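Local coordinates for uncharacterized protein (Staphylococcus aureus, PDB 3P8A) that is of unknown function but belongs to the glyoxalase-like VOC family and, in this crystal, holds a glycerol in a pocket of its curved sheet, at residues 51-56 and 69-74; 115-120 and 132-137; 136-141 and 146-151. All blocks are in the same frame, centred on the assembly; numbering follows the deposited sequence.

Contact 1 of 3, residues 51-56 and 69-74. With GOL (glycerol), chain C.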
loop_
_atom_site.group_PDB
_atom_site.type_symbol
_atom_site.label_atom_id
_atom_site.label_comp_id
_atom_site.label_asym_id
_atom_site.label_seq_id
_atom_site.Cartn_x
_atom_site.Cartn_y
_atom_site.Cartn_z
ATOM N N GLY A 51 6.797 14.442 -0.813
ATOM C CA GLY A 51 6.718 15.374 -1.928
ATOM C C GLY A 51 5.312 15.480 -2.457
ATOM O O GLY A 51 4.394 14.904 -1.885
ATOM N N TYR A 52 5.150 16.181 -3.574
ATOM C CA TYR A 52 3.886 16.435 -4.251
ATOM C C TYR A 52 3.834 15.650 -5.561
ATOM O O TYR A 52 4.826 15.602 -6.292
ATOM C CB TYR A 52 3.768 17.948 -4.517
ATOM C CG TYR A 52 2.480 18.428 -5.149
ATOM C CD1 TYR A 52 2.413 18.721 -6.513
ATOM C CD2 TYR A 52 1.362 18.711 -4.369
ATOM C CE1 TYR A 52 1.253 19.251 -7.085
ATOM C CE2 TYR A 52 0.194 19.219 -4.931
ATOM C CZ TYR A 52 0.139 19.475 -6.293
ATOM O OH TYR A 52 -1.001 19.995 -6.846
ATOM N N HIS A 53 2.691 14.993 -5.826
ATOM C CA HIS A 53 2.437 14.231 -7.040
ATOM C C HIS A 53 1.691 15.206 -7.963
ATOM O O HIS A 53 0.484 15.413 -7.795
ATOM C CB HIS A 53 1.579 12.968 -6.751
ATOM C CG HIS A 53 2.159 12.032 -5.733
ATOM N ND1 HIS A 53 1.523 11.807 -4.517
ATOM C CD2 HIS A 53 3.274 11.269 -5.791
ATOM C CE1 HIS A 53 2.273 10.925 -3.879
ATOM N NE2 HIS A 53 3.329 10.558 -4.617
ATOM N N HIS A 54 2.436 15.870 -8.889
ATOM C CA HIS A 54 1.877 16.891 -9.783
ATOM C C HIS A 54 0.683 16.456 -10.595
ATOM O O HIS A 54 -0.242 17.239 -10.732
ATOM C CB HIS A 54 2.935 17.572 -10.671
ATOM C CG HIS A 54 2.433 18.865 -11.247
ATOM N ND1 HIS A 54 2.579 20.064 -10.566
ATOM C CD2 HIS A 54 1.723 19.090 -12.383
ATOM C CE1 HIS A 54 1.983 20.980 -11.319
ATOM N NE2 HIS A 54 1.457 20.441 -12.426
ATOM N N LYS A 55 0.682 15.211 -11.095
ATOM C CA LYS A 55 -0.419 14.653 -11.892
ATOM C C LYS A 55 -1.755 14.616 -11.142
ATOM O O LYS A 55 -2.807 14.777 -11.766
ATOM C CB LYS A 55 -0.103 13.213 -12.286
ATOM C CG LYS A 55 0.870 13.036 -13.433
ATOM C CD LYS A 55 1.405 11.597 -13.494
ATOM C CE LYS A 55 0.367 10.545 -13.821
ATOM N NZ LYS A 55 -0.168 10.675 -15.207
ATOM N N TYR A 56 -1.715 14.362 -9.814
ATOM C CA TYR A 56 -2.918 14.176 -9.002
ATOM C C TYR A 56 -3.286 15.266 -8.024
ATOM O O TYR A 56 -4.452 15.347 -7.648
ATOM C CB TYR A 56 -2.855 12.828 -8.285
ATOM C CG TYR A 56 -2.644 11.651 -9.215
ATOM C CD1 TYR A 56 -3.657 11.222 -10.073
ATOM C CD2 TYR A 56 -1.437 10.958 -9.230
ATOM C CE1 TYR A 56 -3.464 10.145 -10.937
ATOM C CE2 TYR A 56 -1.227 9.892 -10.103
ATOM C CZ TYR A 56 -2.252 9.473 -10.934
ATOM O OH TYR A 56 -2.057 8.399 -11.759
ATOM N N TYR A 69 7.560 0.963 3.964
ATOM C CA TYR A 69 7.154 2.151 4.696
ATOM C C TYR A 69 5.665 2.340 4.732
ATOM O O TYR A 69 4.921 1.613 4.086
ATOM C CB TYR A 69 7.837 3.414 4.107
ATOM C CG TYR A 69 7.534 3.710 2.657
ATOM C CD1 TYR A 69 6.629 4.708 2.305
ATOM C CD2 TYR A 69 8.191 3.028 1.629
ATOM C CE1 TYR A 69 6.360 5.000 0.966
ATOM C CE2 TYR A 69 7.935 3.319 0.287
ATOM C CZ TYR A 69 7.010 4.297 -0.038
ATOM O OH TYR A 69 6.754 4.588 -1.352
ATOM N N ILE A 70 5.244 3.341 5.498
ATOM C CA ILE A 70 3.864 3.784 5.576
ATOM C C ILE A 70 3.819 5.089 4.801
ATOM O O ILE A 70 4.581 6.016 5.110
ATOM C CB ILE A 70 3.396 3.998 7.044
ATOM C CG1 ILE A 70 3.564 2.698 7.879
ATOM C CG2 ILE A 70 1.929 4.473 7.046
ATOM C CD1 ILE A 70 3.636 2.915 9.422
ATOM N N GLU A 71 2.924 5.168 3.809
ATOM C CA GLU A 71 2.715 6.383 3.061
ATOM C C GLU A 71 1.455 7.041 3.575
ATOM O O GLU A 71 0.365 6.495 3.434
ATOM C CB GLU A 71 2.650 6.138 1.546
ATOM C CG GLU A 71 2.614 7.444 0.760
ATOM C CD GLU A 71 2.247 7.346 -0.705
ATOM O OE1 GLU A 71 1.691 6.302 -1.110
ATOM O OE2 GLU A 71 2.446 8.344 -1.435
ATOM N N LEU A 72 1.605 8.204 4.213
ATOM C CA LEU A 72 0.453 8.980 4.669
ATOM C C LEU A 72 0.187 9.919 3.521
ATOM O O LEU A 72 1.113 10.546 3.042
ATOM C CB LEU A 72 0.750 9.756 5.948
ATOM C CG LEU A 72 1.258 8.992 7.150
ATOM C CD1 LEU A 72 1.168 9.853 8.332
ATOM C CD2 LEU A 72 0.476 7.668 7.393
ATOM N N LEU A 73 -1.027 9.961 3.032
ATOM C CA LEU A 73 -1.366 10.699 1.828
ATOM C C LEU A 73 -2.493 11.667 2.048
ATOM O O LEU A 73 -3.450 11.345 2.741
ATOM C CB LEU A 73 -1.703 9.660 0.697
ATOM C CG LEU A 73 -1.947 10.177 -0.755
ATOM C CD1 LEU A 73 -0.633 10.691 -1.407
ATOM C CD2 LEU A 73 -2.566 9.093 -1.622
ATOM N N ASP A 74 -2.389 12.879 1.445
ATOM C CA ASP A 74 -3.455 13.878 1.496
ATOM C C ASP A 74 -3.564 14.607 0.143
ATOM O O ASP A 74 -2.685 14.481 -0.692
ATOM C CB ASP A 74 -3.224 14.865 2.645
ATOM C CG ASP A 74 -4.402 15.758 3.075
ATOM O OD1 ASP A 74 -5.558 15.517 2.606
ATOM O OD2 ASP A 74 -4.195 16.616 3.949
HETATM C C1 GOL C . 5.663 7.450 -1.835
HETATM O O1 GOL C . 7.019 7.307 -1.827
HETATM C C2 GOL C . 5.364 7.654 -3.268
HETATM O O2 GOL C . 5.175 9.048 -3.395
HETATM C C3 GOL C . 4.154 6.791 -3.619
HETATM O O3 GOL C . 2.972 7.553 -3.981
#
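His53, Glu71 and Leu73 meet inside the curved sheet of a vicinal oxygen chelate (VOC) fold, at a pocket that holds a glycerol. The two segments lie on strands 48-53 and 69-75. These are not neighbours in the sheet, because strand 58-64 runs between them. Their meeting is therefore made by side chains reaching over that strand.

The imidazole presents its edge to strand 69-75. His53 CE1 lies 3.8 Å from Leu73 CD1 and 3.6 Å from Glu71 OE2, both near the ring plane. Leu73 gets there with CG anti to the backbone N (chi1 -173°). The glycerol supplies the polar link. His53 NE2 and glycerol O2 share a hydrogen bond of 2.7 Å, and Thr58 is bonded to ND1. Bonds at both ring nitrogens should fix the rotation of the imidazole. Phe94 meets the same ring edge-to-face.

Glu71 is extended beyond CG, which carries its carboxylate in from the strand. Its OE2 accepts from glycerol O3 at 2.7 Å and, weakly, from glycerol O2 at 3.4 Å. Asn60 ND2 bonds to the same OE2, so this buried oxygen has several partners. Arg139 also reaches the glycerol, from strand 130-139.

The glycerol probably comes from the crystallisation liquor, but its hydroxyls touch polar groups that could serve a natural ligand. At the far end of the molecule, Tyr69 OH and glycerol O1 form a hydrogen bond of 2.8 Å.

Contact 2 of 3, residues 115-120 and 132-137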
loop_
_atom_site.group_PDB
_atom_site.type_symbol
_atom_site.label_atom_id
_atom_site.label_comp_id
_atom_site.label_asym_id
_atom_site.label_seq_id
_atom_site.Cartn_x
_atom_site.Cartn_y
_atom_site.Cartn_z
ATOM N N ASN A 115 11.436 -5.589 -9.373
ATOM C CA ASN A 115 12.627 -5.085 -10.050
ATOM C C ASN A 115 12.409 -5.130 -11.573
ATOM O O ASN A 115 13.218 -4.587 -12.328
ATOM C CB ASN A 115 13.874 -5.842 -9.602
ATOM C CG ASN A 115 14.403 -5.367 -8.263
ATOM O OD1 ASN A 115 14.643 -4.166 -8.037
ATOM N ND2 ASN A 115 14.615 -6.304 -7.351
ATOM N N ASP A 116 11.267 -5.707 -12.012
ATOM C CA ASP A 116 10.908 -5.835 -13.420
ATOM C C ASP A 116 9.404 -5.676 -13.650
ATOM O O ASP A 116 8.678 -6.669 -13.771
ATOM C CB ASP A 116 11.465 -7.153 -14.015
ATOM C CG ASP A 116 11.583 -7.188 -15.539
ATOM O OD1 ASP A 116 11.160 -6.202 -16.203
ATOM O OD2 ASP A 116 12.101 -8.196 -16.069
ATOM N N ILE A 117 8.946 -4.419 -13.756
ATOM C CA ILE A 117 7.530 -4.108 -13.949
ATOM C C ILE A 117 6.979 -4.545 -15.332
ATOM O O ILE A 117 5.782 -4.830 -15.444
ATOM C CB ILE A 117 7.218 -2.637 -13.575
ATOM C CG1 ILE A 117 5.751 -2.456 -13.129
ATOM C CG2 ILE A 117 7.618 -1.671 -14.698
ATOM C CD1 ILE A 117 5.523 -1.310 -12.150
ATOM N N GLU A 118 7.858 -4.598 -16.365
ATOM C CA GLU A 118 7.488 -5.030 -17.714
ATOM C C GLU A 118 7.197 -6.523 -17.768
ATOM O O GLU A 118 6.273 -6.914 -18.468
ATOM C CB GLU A 118 8.553 -4.626 -18.753
ATOM C CG GLU A 118 8.310 -3.245 -19.345
ATOM C CD GLU A 118 7.037 -3.117 -20.161
ATOM O OE1 GLU A 118 6.884 -3.862 -21.159
ATOM O OE2 GLU A 118 6.188 -2.271 -19.800
ATOM N N ALA A 119 7.977 -7.340 -17.023
ATOM C CA ALA A 119 7.796 -8.786 -16.858
ATOM C C ALA A 119 6.492 -9.048 -16.103
ATOM O O ALA A 119 5.796 -10.015 -16.411
ATOM C CB ALA A 119 8.957 -9.379 -16.086
ATOM N N VAL A 120 6.160 -8.185 -15.118
ATOM C CA VAL A 120 4.899 -8.280 -14.391
ATOM C C VAL A 120 3.771 -7.984 -15.355
ATOM O O VAL A 120 2.827 -8.767 -15.408
ATOM C CB VAL A 120 4.843 -7.411 -13.094
ATOM C CG1 VAL A 120 3.421 -7.301 -12.558
ATOM C CG2 VAL A 120 5.742 -7.999 -12.028
ATOM N N VAL A 132 -3.325 -1.251 -16.422
ATOM C CA VAL A 132 -3.163 0.173 -16.747
ATOM C C VAL A 132 -1.724 0.516 -16.396
ATOM O O VAL A 132 -1.279 0.274 -15.271
ATOM C CB VAL A 132 -4.180 1.144 -16.096
ATOM C CG1 VAL A 132 -3.798 2.601 -16.335
ATOM C CG2 VAL A 132 -5.592 0.892 -16.613
ATOM N N GLY A 133 -0.981 0.974 -17.391
ATOM C CA GLY A 133 0.415 1.325 -17.205
ATOM C C GLY A 133 1.409 0.476 -17.969
ATOM O O GLY A 133 1.011 -0.308 -18.825
ATOM N N PRO A 134 2.721 0.599 -17.677
ATOM C CA PRO A 134 3.338 1.409 -16.605
ATOM C C PRO A 134 3.143 2.915 -16.710
ATOM O O PRO A 134 3.260 3.494 -17.798
ATOM C CB PRO A 134 4.814 0.999 -16.641
ATOM C CG PRO A 134 4.833 -0.313 -17.366
ATOM C CD PRO A 134 3.731 -0.216 -18.369
ATOM N N ILE A 135 2.787 3.528 -15.563
ATOM C CA ILE A 135 2.565 4.961 -15.393
ATOM C C ILE A 135 3.849 5.556 -14.809
ATOM O O ILE A 135 4.228 5.195 -13.690
ATOM C CB ILE A 135 1.344 5.243 -14.466
ATOM C CG1 ILE A 135 0.016 4.596 -14.979
ATOM C CG2 ILE A 135 1.183 6.744 -14.164
ATOM C CD1 ILE A 135 -0.587 5.185 -16.267
ATOM N N GLN A 136 4.493 6.488 -15.540
ATOM C CA GLN A 136 5.695 7.180 -15.052
ATOM C C GLN A 136 5.317 8.187 -13.954
ATOM O O GLN A 136 4.333 8.922 -14.080
ATOM C CB GLN A 136 6.451 7.857 -16.205
ATOM C CG GLN A 136 7.732 7.109 -16.635
ATOM C CD GLN A 136 8.850 7.071 -15.604
ATOM O OE1 GLN A 136 9.008 7.959 -14.749
ATOM N NE2 GLN A 136 9.681 6.048 -15.690
HETATM N N MSE A 137 6.061 8.164 -12.836
HETATM C CA MSE A 137 5.763 8.992 -11.672
HETATM C C MSE A 137 7.019 9.654 -11.130
HETATM O O MSE A 137 8.116 9.100 -11.233
HETATM C CB MSE A 137 5.201 8.109 -10.544
HETATM C CG MSE A 137 3.849 7.472 -10.822
HETATM SE SE MSE A 137 2.318 8.688 -10.645
HETATM C CE MSE A 137 2.528 9.237 -8.789
#
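Ile117 and Pro134 join the first turn of helix 117-125 to edge strand 130-139. The firmer part is apolar. Ile117 CG2 sits 4.1 Å from Pro134 CG, with the two side chains running past each other in opposite directions. With CG1 of Ile117 anti to the backbone N (chi1 -153°), CG2 falls between that N and the carbonyl carbon, and this is the branch that meets the proline. Ile117 is buried and also packs on Leu152 of strand 147-155 and Phe167 of strand 166-170.

The solvent side is looser. Glu118 bends at chi2 and crosses the proline ring at about a right angle. Its OE2 comes to 3.4 Å from Pro134 CG, a contact of a carboxylate oxygen with carbon. Glu118 is exposed, so this end of the contact faces solvent.

Local features shape both partners. The peptide before Pro134 is cis. Asp116 is the N-cap of the helix, and its OD1 takes a weak bond of 3.5 Å from Ala119 N. Ile117 N is bonded to the side chain of Gln169. The backbone oxygen of Gly133 is bonded to Lys121 of the same helix.

Strand 106-113, the helix and the three strands that follow make the beta-alpha-beta-beta-beta module of VOC proteins.

Contact 3 of 3, residues 136-141 and 146-151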
loop_
_atom_site.group_PDB
_atom_site.type_symbol
_atom_site.label_atom_id
_atom_site.label_comp_id
_atom_site.label_asym_id
_atom_site.label_seq_id
_atom_site.Cartn_x
_atom_site.Cartn_y
_atom_site.Cartn_z
ATOM N N GLN A 136 4.493 6.488 -15.540
ATOM C CA GLN A 136 5.695 7.180 -15.052
ATOM C C GLN A 136 5.317 8.187 -13.954
ATOM O O GLN A 136 4.333 8.922 -14.080
ATOM C CB GLN A 136 6.451 7.857 -16.205
ATOM C CG GLN A 136 7.732 7.109 -16.635
ATOM C CD GLN A 136 8.850 7.071 -15.604
ATOM O OE1 GLN A 136 9.008 7.959 -14.749
ATOM N NE2 GLN A 136 9.681 6.048 -15.690
HETATM N N MSE A 137 6.061 8.164 -12.836
HETATM C CA MSE A 137 5.763 8.992 -11.672
HETATM C C MSE A 137 7.019 9.654 -11.130
HETATM O O MSE A 137 8.116 9.100 -11.233
HETATM C CB MSE A 137 5.201 8.109 -10.544
HETATM C CG MSE A 137 3.849 7.472 -10.822
HETATM SE SE MSE A 137 2.318 8.688 -10.645
HETATM C CE MSE A 137 2.528 9.237 -8.789
ATOM N N GLU A 138 6.842 10.800 -10.471
ATOM C CA GLU A 138 7.934 11.517 -9.834
ATOM C C GLU A 138 7.422 12.434 -8.736
ATOM O O GLU A 138 6.246 12.784 -8.697
ATOM C CB GLU A 138 8.776 12.339 -10.845
ATOM C CG GLU A 138 8.039 13.504 -11.494
ATOM C CD GLU A 138 8.910 14.516 -12.220
ATOM O OE1 GLU A 138 8.537 15.714 -12.225
ATOM O OE2 GLU A 138 9.950 14.119 -12.796
ATOM N N ARG A 139 8.329 12.821 -7.862
ATOM C CA ARG A 139 8.145 13.814 -6.816
ATOM C C ARG A 139 9.519 14.381 -6.492
ATOM O O ARG A 139 10.517 13.651 -6.522
ATOM C CB ARG A 139 7.350 13.316 -5.563
ATOM C CG ARG A 139 7.975 12.179 -4.775
ATOM C CD ARG A 139 7.272 11.879 -3.450
ATOM N NE ARG A 139 7.591 10.531 -2.968
ATOM C CZ ARG A 139 8.680 10.189 -2.278
ATOM N NH1 ARG A 139 9.592 11.102 -1.962
ATOM N NH2 ARG A 139 8.868 8.932 -1.905
ATOM N N ASP A 140 9.581 15.696 -6.241
ATOM C CA ASP A 140 10.841 16.363 -5.907
ATOM C C ASP A 140 11.230 16.065 -4.471
ATOM O O ASP A 140 10.357 15.941 -3.600
ATOM C CB ASP A 140 10.695 17.885 -6.074
ATOM C CG ASP A 140 10.247 18.357 -7.444
ATOM O OD1 ASP A 140 10.685 17.756 -8.455
ATOM O OD2 ASP A 140 9.471 19.343 -7.506
ATOM N N THR A 141 12.546 15.922 -4.228
ATOM C CA THR A 141 13.080 15.757 -2.875
ATOM C C THR A 141 13.271 17.188 -2.324
ATOM O O THR A 141 13.250 18.145 -3.107
ATOM C CB THR A 141 14.337 14.864 -2.861
ATOM O OG1 THR A 141 14.640 14.504 -1.508
ATOM C CG2 THR A 141 15.555 15.517 -3.528
ATOM N N LYS A 146 14.688 15.009 -6.959
ATOM C CA LYS A 146 13.738 14.230 -7.752
ATOM C C LYS A 146 13.859 12.723 -7.564
ATOM O O LYS A 146 14.931 12.151 -7.785
ATOM C CB LYS A 146 13.841 14.583 -9.245
ATOM C CG LYS A 146 12.981 15.776 -9.635
ATOM C CD LYS A 146 13.536 16.538 -10.828
ATOM C CE LYS A 146 14.363 17.742 -10.428
ATOM N NZ LYS A 146 15.063 18.341 -11.598
ATOM N N VAL A 147 12.743 12.073 -7.192
ATOM C CA VAL A 147 12.690 10.622 -7.033
ATOM C C VAL A 147 11.740 10.074 -8.092
ATOM O O VAL A 147 10.650 10.613 -8.254
ATOM C CB VAL A 147 12.371 10.130 -5.586
ATOM C CG1 VAL A 147 13.517 10.450 -4.622
ATOM C CG2 VAL A 147 11.064 10.698 -5.065
ATOM N N LYS A 148 12.175 9.067 -8.868
ATOM C CA LYS A 148 11.363 8.516 -9.957
ATOM C C LYS A 148 10.963 7.047 -9.788
ATOM O O LYS A 148 11.692 6.238 -9.194
ATOM C CB LYS A 148 12.022 8.743 -11.330
ATOM C CG LYS A 148 12.238 10.213 -11.691
ATOM C CD LYS A 148 12.132 10.474 -13.193
ATOM C CE LYS A 148 13.461 10.523 -13.903
ATOM N NZ LYS A 148 13.309 10.996 -15.303
ATOM N N TRP A 149 9.778 6.715 -10.304
ATOM C CA TRP A 149 9.249 5.359 -10.272
ATOM C C TRP A 149 8.171 5.151 -11.329
ATOM O O TRP A 149 7.706 6.116 -11.949
ATOM C CB TRP A 149 8.745 4.993 -8.850
ATOM C CG TRP A 149 7.514 5.715 -8.396
ATOM C CD1 TRP A 149 6.234 5.254 -8.458
ATOM C CD2 TRP A 149 7.444 7.017 -7.792
ATOM N NE1 TRP A 149 5.375 6.157 -7.881
ATOM C CE2 TRP A 149 6.089 7.252 -7.463
ATOM C CE3 TRP A 149 8.400 8.003 -7.470
ATOM C CZ2 TRP A 149 5.656 8.449 -6.881
ATOM C CZ3 TRP A 149 7.971 9.180 -6.873
ATOM C CH2 TRP A 149 6.616 9.392 -6.580
ATOM N N GLN A 150 7.788 3.889 -11.523
ATOM C CA GLN A 150 6.705 3.486 -12.414
ATOM C C GLN A 150 5.695 2.687 -11.616
ATOM O O GLN A 150 6.075 1.896 -10.756
ATOM C CB GLN A 150 7.195 2.599 -13.563
ATOM C CG GLN A 150 8.233 3.231 -14.473
ATOM C CD GLN A 150 8.800 2.147 -15.347
ATOM O OE1 GLN A 150 9.905 1.636 -15.124
ATOM N NE2 GLN A 150 7.992 1.662 -16.271
ATOM N N LEU A 151 4.417 2.869 -11.931
ATOM C CA LEU A 151 3.326 2.121 -11.315
ATOM C C LEU A 151 2.589 1.309 -12.384
ATOM O O LEU A 151 2.518 1.722 -13.537
ATOM C CB LEU A 151 2.334 3.051 -10.603
ATOM C CG LEU A 151 2.894 3.918 -9.468
ATOM C CD1 LEU A 151 1.812 4.747 -8.872
ATOM C CD2 LEU A 151 3.526 3.078 -8.373
#
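Met137 and Trp149 form a hydrogen-bonded pair in the antiparallel hairpin of strands 130-139 and 147-155, at the edge of the VOC sheet. Met137 N gives to Trp149 O at 2.8 Å, and Trp149 N gives back to Met137 O at 3.1 Å, with an N-H...O angle of 168°. Two residues on, Arg139 and Val147 repeat the pattern. Arg139 N donates to Val147 O at 3.2 Å, and Val147 N to Arg139 O at 2.8 Å. The peptide groups of both pairs are thus satisfied across the hairpin.

The side chains of these four residues share one face of the sheet. Met137, a selenomethionine, lays CB over the five-membered ring of Trp149, 3.4 Å from its centroid, as a CH-pi contact. Arg139 approaches the indole at its edge through CG. The guanidinium plane is turned 51° from the ring plane. Its NH2 comes unusually close to O1 of the pocket glycerol, and a hydrogen bond there is doubtful.

Gln136, Glu138, Lys148 and Gln150 point to the other face; the first three are exposed, Gln150 less so. Gln136 and Gln150 hold their amide planes 14° apart, yet Gln136 NE2 is bonded to Glu171 and meets only carbon of Gln150. Glu138 OE2 and Lys148 NZ are 5.2 Å apart, too far for a salt bridge, though their charges probably attract. Val147 CG2 lies over one face of the Arg139 guanidinium, 3.5 Å from NH1.

Overall arrangement
All three contacts involve one eight-stranded sheet. Contact 1 is wholly buried. It joins strands two places apart through a His53–Leu73 packing contact, polar side chains and a glycerol. Contact 3 pairs adjacent strands by backbone bonds, and one of its faces looks into the same pocket. Contact 2 lies on the opposite face, is small and partly exposed, and sets a helix on the sheet by Ile117–Pro134 packing and a carboxylate oxygen against the proline ring. Contacts 2 and 3 share strand 130-139, including Gln136 and Met137. Contacts 1 and 3, with centres about 10 Å apart, bring together the two outermost strands of the sheet, where Met137 packs on His53 and Tyr56.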